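Local structure of mannitol dehydrogenase (Pseudomonas fluorescens, 1LJ8) at residues L11-L22 and T94-I102; D324-R332 and V481-L489. The protein binds NAD and probably catalyses the reversible oxidation of mannitol to fructose as a long-chain dehydrogenase. One frame throughout, in Å; residues are numbered along the deposited sequence.

The two contacts hold different elements of the chain. Their centres lie 43 Å apart and their nearest atoms about 20 Å apart, and they do not touch. Contact 1 ties a loop ahead of the first strand to strand 96-107 in the NAD-binding Rossmann part. Contact 2 packs two helices of the C-terminal, mostly helical part. Both are partly buried and lie well away from the centre of the chain. Their chemistry differs. Contact 1 rests on backbone bonds and a surface salt-bridge network, with a small apolar patch round V98. Contact 2 is almost wholly apolar, with two ring faces at its centre and one bridging water toward its margin.

Contact 1 of 2, residues L11-L22 and T94-I102; sequences LAPEVKLPAYTL and TEVRVIGSI
K16 lies across the R97 guanidinium, its CB over one face, 3.6 Å from R97 CZ. The lysine chain bends at chi2 and chi4. K16 NZ meets E95 OE1 at 2.6 Å, on the anti lone pair of that oxygen. R97 grips the same carboxylate side-on. Its NE meets E95 OE2 at 2.9 Å, within the guanidinium plane but well above that of the carboxylate. Its NH2 reaches OE1, which thus accepts from both cations. The arginine starts with CG opposite the backbone N (chi1 170°) and bends at chi3 (-68°), which lays its head flat under K16. Water 2 joins R97 NH1 to L17 O. With an alanine in place of R97, E95 would probably keep K16 but lose its side-on partner, K16 CB its flat surface, and L17 O its water link.

The backbones meet in a single parallel bridge. K16 N donates to V96 O at 2.9 Å, and V98 N donates to K16 O at 2.8 Å. Beyond the network, V98 CG2 touches L11 CD1 and V15 CG1, each at 3.9 Å, and P18 CD packs against V98 O. P18 CB lies over one face of the Y20 ring, toward its rim. Y20 OH, at the ring edge, comes up to the backbone of G100 and S101 and is hydrogen-bonded to D47.

R97 pairs its own backbone with L85. The loop thus lies across strand 96-107 from strand 83-87, in the mixed central sheet of the Rossmann domain.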
loop_
_atom_site.group_PDB
_atom_site.type_symbol
_atom_site.label_atom_id
_atom_site.label_comp_id
_atom_site.label_asym_id
_atom_site.label_seq_id
_atom_site.Cartn_x
_atom_site.Cartn_y
_atom_site.Cartn_z
ATOM N N LEU A 11 31.540 -2.725 -7.026
ATOM C CA LEU A 11 30.677 -3.694 -6.342
ATOM C C LEU A 11 30.868 -5.060 -6.970
ATOM O O LEU A 11 31.535 -5.187 -7.997
ATOM C CB LEU A 11 29.189 -3.272 -6.465
ATOM C CG LEU A 11 28.950 -1.852 -5.931
ATOM C CD1 LEU A 11 27.475 -1.431 -6.175
ATOM C CD2 LEU A 11 29.261 -1.812 -4.435
ATOM N N ALA A 12 30.276 -6.085 -6.367
ATOM C CA ALA A 12 30.395 -7.437 -6.891
ATOM C C ALA A 12 29.926 -7.473 -8.348
ATOM O O ALA A 12 28.995 -6.757 -8.741
ATOM C CB ALA A 12 29.587 -8.402 -6.030
ATOM N N PRO A 13 30.560 -8.329 -9.178
ATOM C CA PRO A 13 30.256 -8.481 -10.606
ATOM C C PRO A 13 28.797 -8.696 -10.987
ATOM O O PRO A 13 28.338 -8.185 -12.003
ATOM C CB PRO A 13 31.101 -9.699 -11.015
ATOM C CG PRO A 13 32.214 -9.684 -10.070
ATOM C CD PRO A 13 31.576 -9.310 -8.756
ATOM N N GLU A 14 28.077 -9.456 -10.172
ATOM C CA GLU A 14 26.687 -9.770 -10.473
ATOM C C GLU A 14 25.743 -8.601 -10.258
ATOM O O GLU A 14 24.598 -8.660 -10.669
ATOM C CB GLU A 14 26.203 -10.962 -9.617
ATOM C CG GLU A 14 26.022 -10.688 -8.082
ATOM C CD GLU A 14 27.299 -10.904 -7.247
ATOM O OE1 GLU A 14 28.420 -10.952 -7.813
ATOM O OE2 GLU A 14 27.190 -10.998 -5.988
ATOM N N VAL A 15 26.219 -7.554 -9.597
ATOM C CA VAL A 15 25.368 -6.411 -9.290
ATOM C C VAL A 15 25.130 -5.558 -10.540
ATOM O O VAL A 15 26.085 -5.031 -11.117
ATOM C CB VAL A 15 26.001 -5.549 -8.168
ATOM C CG1 VAL A 15 25.096 -4.340 -7.873
ATOM C CG2 VAL A 15 26.157 -6.381 -6.907
ATOM N N LYS A 16 23.863 -5.413 -10.945
ATOM C CA LYS A 16 23.502 -4.618 -12.119
ATOM C C LYS A 16 23.519 -3.136 -11.755
ATOM O O LYS A 16 23.096 -2.731 -10.651
ATOM C CB LYS A 16 22.116 -5.028 -12.614
ATOM C CG LYS A 16 21.909 -6.545 -12.665
ATOM C CD LYS A 16 22.420 -7.209 -13.926
ATOM C CE LYS A 16 21.840 -8.669 -14.036
ATOM N NZ LYS A 16 20.300 -8.837 -14.213
ATOM N N LEU A 17 24.067 -2.333 -12.664
ATOM C CA LEU A 17 24.204 -0.887 -12.453
ATOM C C LEU A 17 23.416 -0.081 -13.472
ATOM O O LEU A 17 23.140 -0.561 -14.581
ATOM C CB LEU A 17 25.680 -0.485 -12.612
ATOM C CG LEU A 17 26.727 -1.304 -11.842
ATOM C CD1 LEU A 17 28.099 -0.794 -12.254
ATOM C CD2 LEU A 17 26.511 -1.210 -10.307
ATOM N N PRO A 18 23.036 1.140 -13.112
ATOM C CA PRO A 18 22.297 2.002 -14.039
ATOM C C PRO A 18 23.181 2.109 -15.282
ATOM O O PRO A 18 24.428 2.192 -15.165
ATOM C CB PRO A 18 22.272 3.332 -13.312
ATOM C CG PRO A 18 22.163 2.931 -11.876
ATOM C CD PRO A 18 23.125 1.755 -11.773
ATOM N N ALA A 19 22.567 2.110 -16.454
ATOM C CA ALA A 19 23.312 2.188 -17.716
ATOM C C ALA A 19 23.299 3.610 -18.246
ATOM O O ALA A 19 23.853 3.887 -19.305
ATOM C CB ALA A 19 22.721 1.229 -18.760
ATOM N N TYR A 20 22.730 4.536 -17.493
ATOM C CA TYR A 20 22.687 5.929 -17.929
ATOM C C TYR A 20 23.563 6.749 -17.004
ATOM O O TYR A 20 23.912 6.299 -15.902
ATOM C CB TYR A 20 21.244 6.448 -17.880
ATOM C CG TYR A 20 20.539 6.134 -16.559
ATOM C CD1 TYR A 20 20.456 7.087 -15.528
ATOM C CD2 TYR A 20 19.969 4.891 -16.357
ATOM C CE1 TYR A 20 19.804 6.787 -14.305
ATOM C CE2 TYR A 20 19.299 4.563 -15.146
ATOM C CZ TYR A 20 19.231 5.540 -14.125
ATOM O OH TYR A 20 18.580 5.233 -12.939
ATOM N N THR A 21 23.964 7.930 -17.455
ATOM C CA THR A 21 24.780 8.800 -16.622
ATOM C C THR A 21 23.856 9.459 -15.600
ATOM O O THR A 21 22.936 10.221 -15.962
ATOM C CB THR A 21 25.487 9.900 -17.466
ATOM O OG1 THR A 21 26.433 9.282 -18.351
ATOM C CG2 THR A 21 26.207 10.879 -16.575
ATOM N N LEU A 22 24.110 9.202 -14.327
ATOM C CA LEU A 22 23.253 9.764 -13.277
ATOM C C LEU A 22 23.157 11.279 -13.317
ATOM O O LEU A 22 22.094 11.872 -13.091
ATOM C CB LEU A 22 23.752 9.301 -11.893
ATOM C CG LEU A 22 23.740 7.761 -11.765
ATOM C CD1 LEU A 22 24.578 7.290 -10.574
ATOM C CD2 LEU A 22 22.297 7.298 -11.655
ATOM N N THR A 94 16.401 -14.152 -10.136
ATOM C CA THR A 94 16.323 -12.884 -9.426
ATOM C C THR A 94 17.610 -12.098 -9.662
ATOM O O THR A 94 18.664 -12.686 -9.906
ATOM C CB THR A 94 16.219 -13.131 -7.915
ATOM O OG1 THR A 94 17.298 -13.976 -7.520
ATOM C CG2 THR A 94 14.902 -13.813 -7.543
ATOM N N GLU A 95 17.537 -10.776 -9.589
ATOM C CA GLU A 95 18.741 -9.978 -9.745
ATOM C C GLU A 95 18.888 -9.043 -8.557
ATOM O O GLU A 95 17.956 -8.892 -7.762
ATOM C CB GLU A 95 18.708 -9.137 -11.026
ATOM C CG GLU A 95 17.456 -8.280 -11.168
ATOM C CD GLU A 95 17.478 -7.323 -12.385
ATOM O OE1 GLU A 95 18.342 -7.464 -13.291
ATOM O OE2 GLU A 95 16.606 -6.421 -12.416
ATOM N N VAL A 96 20.089 -8.478 -8.437
ATOM C CA VAL A 96 20.450 -7.488 -7.424
ATOM C C VAL A 96 20.869 -6.330 -8.316
ATOM O O VAL A 96 21.777 -6.455 -9.148
ATOM C CB VAL A 96 21.645 -7.926 -6.573
ATOM C CG1 VAL A 96 21.906 -6.860 -5.484
ATOM C CG2 VAL A 96 21.363 -9.255 -5.962
ATOM N N ARG A 97 20.214 -5.190 -8.135
ATOM C CA ARG A 97 20.415 -4.065 -9.022
ATOM C C ARG A 97 20.423 -2.746 -8.276
ATOM O O ARG A 97 19.598 -2.540 -7.393
ATOM C CB ARG A 97 19.245 -4.052 -10.016
ATOM C CG ARG A 97 19.144 -2.803 -10.883
ATOM C CD ARG A 97 17.922 -2.913 -11.850
ATOM N NE ARG A 97 18.146 -3.957 -12.864
ATOM C CZ ARG A 97 18.983 -3.832 -13.896
ATOM N NH1 ARG A 97 19.693 -2.715 -14.093
ATOM N NH2 ARG A 97 19.176 -4.873 -14.717
ATOM N N VAL A 98 21.365 -1.875 -8.629
ATOM C CA VAL A 98 21.397 -0.545 -8.052
ATOM C C VAL A 98 20.442 0.346 -8.881
ATOM O O VAL A 98 20.541 0.400 -10.110
ATOM C CB VAL A 98 22.826 0.040 -8.089
ATOM C CG1 VAL A 98 22.754 1.522 -7.698
ATOM C CG2 VAL A 98 23.707 -0.744 -7.078
ATOM N N ILE A 99 19.517 1.042 -8.209
ATOM C CA ILE A 99 18.512 1.875 -8.862
ATOM C C ILE A 99 18.946 3.333 -8.766
ATOM O O ILE A 99 19.294 3.793 -7.666
ATOM C CB ILE A 99 17.136 1.712 -8.155
ATOM C CG1 ILE A 99 16.687 0.233 -8.253
ATOM C CG2 ILE A 99 16.098 2.665 -8.787
ATOM C CD1 ILE A 99 16.339 -0.233 -9.735
ATOM N N GLY A 100 18.906 4.052 -9.899
ATOM C CA GLY A 100 19.319 5.449 -9.894
ATOM C C GLY A 100 18.254 6.449 -10.299
ATOM O O GLY A 100 18.565 7.623 -10.538
ATOM N N SER A 101 16.989 6.015 -10.334
ATOM C CA SER A 101 15.910 6.915 -10.770
ATOM C C SER A 101 15.397 7.942 -9.761
ATOM O O SER A 101 14.611 8.809 -10.128
ATOM C CB SER A 101 14.754 6.053 -11.278
ATOM O OG SER A 101 14.382 5.165 -10.239
ATOM N N ILE A 102 15.839 7.853 -8.494
ATOM C CA ILE A 102 15.438 8.858 -7.499
ATOM C C ILE A 102 16.705 9.721 -7.345
ATOM O O ILE A 102 17.798 9.198 -7.054
ATOM C CB ILE A 102 15.069 8.221 -6.154
ATOM C CG1 ILE A 102 13.792 7.385 -6.324
ATOM C CG2 ILE A 102 14.844 9.339 -5.055
ATOM C CD1 ILE A 102 13.361 6.635 -5.034
HETATM O O HOH W 1 22.048 -9.804 -10.257
HETATM O O HOH W 2 21.945 -2.567 -15.818
#

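Contact 2 of 2, residues D324-R332 and V481-L489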
loop_
_atom_site.group_PDB
_atom_site.type_symbol
_atom_site.label_atom_id
_atom_site.label_comp_id
_atom_site.label_asym_id
_atom_site.label_seq_id
_atom_site.Cartn_x
_atom_site.Cartn_y
_atom_site.Cartn_z
ATOM N N ASP A 324 1.346 -24.055 6.481
ATOM C CA ASP A 324 0.311 -24.646 7.349
ATOM C C ASP A 324 -0.882 -24.980 6.439
ATOM O O ASP A 324 -1.605 -24.083 5.958
ATOM C CB ASP A 324 -0.104 -23.645 8.443
ATOM C CG ASP A 324 -1.033 -24.279 9.479
ATOM O OD1 ASP A 324 -1.894 -25.086 9.077
ATOM O OD2 ASP A 324 -0.906 -23.971 10.683
ATOM N N PRO A 325 -1.131 -26.279 6.191
ATOM C CA PRO A 325 -2.247 -26.580 5.303
ATOM C C PRO A 325 -3.613 -26.073 5.711
ATOM O O PRO A 325 -4.466 -25.914 4.850
ATOM C CB PRO A 325 -2.211 -28.128 5.176
ATOM C CG PRO A 325 -0.796 -28.496 5.571
ATOM C CD PRO A 325 -0.460 -27.509 6.659
ATOM N N LEU A 326 -3.840 -25.825 6.996
ATOM C CA LEU A 326 -5.149 -25.319 7.392
ATOM C C LEU A 326 -5.277 -23.877 6.930
ATOM O O LEU A 326 -6.360 -23.454 6.556
ATOM C CB LEU A 326 -5.318 -25.357 8.894
ATOM C CG LEU A 326 -5.525 -26.687 9.621
ATOM C CD1 LEU A 326 -5.546 -26.417 11.117
ATOM C CD2 LEU A 326 -6.847 -27.303 9.162
ATOM N N PHE A 327 -4.171 -23.121 6.963
ATOM C CA PHE A 327 -4.231 -21.721 6.491
ATOM C C PHE A 327 -4.442 -21.677 4.972
ATOM O O PHE A 327 -5.206 -20.820 4.457
ATOM C CB PHE A 327 -2.947 -20.954 6.872
ATOM C CG PHE A 327 -2.927 -20.461 8.292
ATOM C CD1 PHE A 327 -2.833 -21.354 9.355
ATOM C CD2 PHE A 327 -2.997 -19.078 8.577
ATOM C CE1 PHE A 327 -2.799 -20.908 10.666
ATOM C CE2 PHE A 327 -2.967 -18.620 9.892
ATOM C CZ PHE A 327 -2.863 -19.527 10.942
ATOM N N VAL A 328 -3.749 -22.555 4.235
ATOM C CA VAL A 328 -3.911 -22.597 2.784
ATOM C C VAL A 328 -5.344 -22.934 2.436
ATOM O O VAL A 328 -5.943 -22.308 1.566
ATOM C CB VAL A 328 -2.958 -23.675 2.135
ATOM C CG1 VAL A 328 -3.137 -23.719 0.642
ATOM C CG2 VAL A 328 -1.485 -23.356 2.475
ATOM N N ALA A 329 -5.913 -23.940 3.115
ATOM C CA ALA A 329 -7.312 -24.339 2.833
ATOM C C ALA A 329 -8.290 -23.203 3.154
ATOM O O ALA A 329 -9.272 -22.952 2.422
ATOM C CB ALA A 329 -7.667 -25.594 3.627
ATOM N N TYR A 330 -8.040 -22.529 4.267
ATOM C CA TYR A 330 -8.885 -21.381 4.635
ATOM C C TYR A 330 -8.811 -20.257 3.584
ATOM O O TYR A 330 -9.854 -19.724 3.166
ATOM C CB TYR A 330 -8.450 -20.871 6.020
ATOM C CG TYR A 330 -9.123 -19.582 6.477
ATOM C CD1 TYR A 330 -10.504 -19.501 6.663
ATOM C CD2 TYR A 330 -8.351 -18.458 6.755
ATOM C CE1 TYR A 330 -11.096 -18.314 7.124
ATOM C CE2 TYR A 330 -8.918 -17.275 7.212
ATOM C CZ TYR A 330 -10.290 -17.210 7.398
ATOM O OH TYR A 330 -10.867 -16.044 7.884
HETATM N N MSE A 331 -7.597 -19.887 3.155
HETATM C CA MSE A 331 -7.448 -18.849 2.100
HETATM C C MSE A 331 -8.173 -19.260 0.805
HETATM O O MSE A 331 -8.876 -18.451 0.172
HETATM C CB MSE A 331 -5.958 -18.633 1.765
HETATM C CG MSE A 331 -5.687 -17.824 0.460
HETATM SE SE MSE A 331 -3.712 -17.600 0.362
HETATM C CE MSE A 331 -3.625 -16.768 -1.412
ATOM N N ARG A 332 -8.012 -20.525 0.406
ATOM C CA ARG A 332 -8.685 -20.968 -0.816
ATOM C C ARG A 332 -10.200 -20.904 -0.674
ATOM O O ARG A 332 -10.906 -20.501 -1.609
ATOM C CB ARG A 332 -8.262 -22.400 -1.186
ATOM C CG ARG A 332 -6.852 -22.544 -1.681
ATOM C CD ARG A 332 -6.686 -23.936 -2.291
ATOM N NE ARG A 332 -5.295 -24.266 -2.619
ATOM C CZ ARG A 332 -4.655 -23.898 -3.732
ATOM N NH1 ARG A 332 -5.261 -23.162 -4.659
ATOM N NH2 ARG A 332 -3.404 -24.306 -3.929
ATOM N N VAL A 481 -6.416 -20.855 17.462
ATOM C CA VAL A 481 -6.520 -20.708 16.010
ATOM C C VAL A 481 -6.662 -22.058 15.278
ATOM O O VAL A 481 -7.556 -22.227 14.443
ATOM C CB VAL A 481 -5.236 -19.992 15.465
ATOM C CG1 VAL A 481 -5.199 -20.009 13.924
ATOM C CG2 VAL A 481 -5.162 -18.567 16.020
ATOM N N THR A 482 -5.787 -23.016 15.598
ATOM C CA THR A 482 -5.797 -24.278 14.880
ATOM C C THR A 482 -7.122 -25.031 14.989
ATOM O O THR A 482 -7.690 -25.453 13.993
ATOM C CB THR A 482 -4.639 -25.179 15.345
ATOM O OG1 THR A 482 -3.400 -24.522 14.998
ATOM C CG2 THR A 482 -4.692 -26.569 14.635
ATOM N N THR A 483 -7.609 -25.182 16.202
ATOM C CA THR A 483 -8.873 -25.899 16.382
ATOM C C THR A 483 -10.023 -25.118 15.744
ATOM O O THR A 483 -10.912 -25.689 15.130
ATOM C CB THR A 483 -9.102 -26.133 17.882
ATOM O OG1 THR A 483 -8.174 -27.143 18.328
ATOM C CG2 THR A 483 -10.528 -26.591 18.155
ATOM N N THR A 484 -10.000 -23.796 15.856
ATOM C CA THR A 484 -11.068 -22.997 15.241
ATOM C C THR A 484 -11.097 -23.212 13.718
ATOM O O THR A 484 -12.162 -23.351 13.120
ATOM C CB THR A 484 -10.856 -21.523 15.579
ATOM O OG1 THR A 484 -10.974 -21.363 16.999
ATOM C CG2 THR A 484 -11.865 -20.633 14.874
ATOM N N LEU A 485 -9.924 -23.201 13.072
ATOM C CA LEU A 485 -9.866 -23.407 11.631
ATOM C C LEU A 485 -10.333 -24.808 11.291
ATOM O O LEU A 485 -11.035 -24.986 10.320
ATOM C CB LEU A 485 -8.441 -23.204 11.056
ATOM C CG LEU A 485 -8.048 -21.714 10.936
ATOM C CD1 LEU A 485 -6.589 -21.601 10.470
ATOM C CD2 LEU A 485 -8.971 -20.991 9.959
ATOM N N LYS A 486 -9.889 -25.809 12.049
ATOM C CA LYS A 486 -10.365 -27.162 11.748
ATOM C C LYS A 486 -11.878 -27.216 11.789
ATOM O O LYS A 486 -12.507 -27.752 10.878
ATOM C CB LYS A 486 -9.810 -28.179 12.751
ATOM C CG LYS A 486 -8.333 -28.431 12.597
ATOM C CD LYS A 486 -7.802 -29.260 13.757
ATOM C CE LYS A 486 -6.443 -29.840 13.450
ATOM N NZ LYS A 486 -5.874 -30.557 14.661
ATOM N N HIS A 487 -12.489 -26.655 12.826
ATOM C CA HIS A 487 -13.962 -26.729 12.877
ATOM C C HIS A 487 -14.601 -26.007 11.693
ATOM O O HIS A 487 -15.537 -26.511 11.053
ATOM C CB HIS A 487 -14.482 -26.139 14.201
ATOM C CG HIS A 487 -14.141 -26.973 15.409
ATOM N ND1 HIS A 487 -14.290 -26.518 16.703
ATOM C CD2 HIS A 487 -13.667 -28.236 15.511
ATOM C CE1 HIS A 487 -13.924 -27.464 17.549
ATOM N NE2 HIS A 487 -13.541 -28.517 16.852
ATOM N N LEU A 488 -14.079 -24.822 11.378
ATOM C CA LEU A 488 -14.637 -24.026 10.309
ATOM C C LEU A 488 -14.569 -24.685 8.946
ATOM O O LEU A 488 -15.533 -24.614 8.161
ATOM C CB LEU A 488 -13.934 -22.648 10.270
ATOM C CG LEU A 488 -14.310 -21.718 9.097
ATOM C CD1 LEU A 488 -15.756 -21.296 9.258
ATOM C CD2 LEU A 488 -13.401 -20.483 9.070
ATOM N N LEU A 489 -13.441 -25.328 8.671
ATOM C CA LEU A 489 -13.212 -25.948 7.381
ATOM C C LEU A 489 -14.123 -27.135 7.115
ATOM O O LEU A 489 -14.135 -27.675 6.004
ATOM C CB LEU A 489 -11.722 -26.308 7.224
ATOM C CG LEU A 489 -10.914 -24.991 7.060
ATOM C CD1 LEU A 489 -9.417 -25.242 7.228
ATOM C CD2 LEU A 489 -11.220 -24.341 5.707
HETATM O O HOH W 3 -2.153 -25.119 12.660
#
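L485 reaches two aromatic rings with its two methyls. CD1 sits over one face of F327, 4.1 Å from the ring centroid. CD2 sits over one face of Y330, with the same spacing to that centroid. Both are CH-pi contacts, offset toward the ring rim. V481 CG1 comes obliquely to F327 CZ at 3.8 Å, and L488 CD2 comes obliquely to Y330 CE1 at 3.7 Å. The F327 ring also packs edge-to-face with Y315, and the Y330 hydroxyl is hydrogen-bonded to R402 O.

This is a helix pair in the mostly helical C-terminal part of the protein. The segments of helices 325-339 and 463-488 cross at 45°, their axes 10.0 Å apart at closest approach. L485 stands at the centre. With CG anti to the carbonyl carbon (chi1 -77°), its branch points to the other helix, one methyl to each ring.

L326 extends the apolar seam toward the start of its helix. Its side chain crosses that of T482 at about a right angle, CD1 3.6 Å from T482 CG2. CD1 also touches the aliphatic CG of K486, and CD2 meets L489 CD1. The other methyl of L489 lies against the backbone of Y330, and A329 CB also touches L489 CD1. Helices 289-313 and 401-413 cover further sides of the pair: L309 touches F327 and Y330, and L405 touches Y330 and L485.

The polar part sits at the start of helix 325-339. D324 is the N-cap, and its OD1 accepts from L326 N. T482 OG1 is hydrogen-bonded to K313 NZ, and D324 OD2 to Y315 OH. Water 3 links the helices, donating to D324 OD2 at 2.6 Å and bonding T482 OG1 at 2.7 Å.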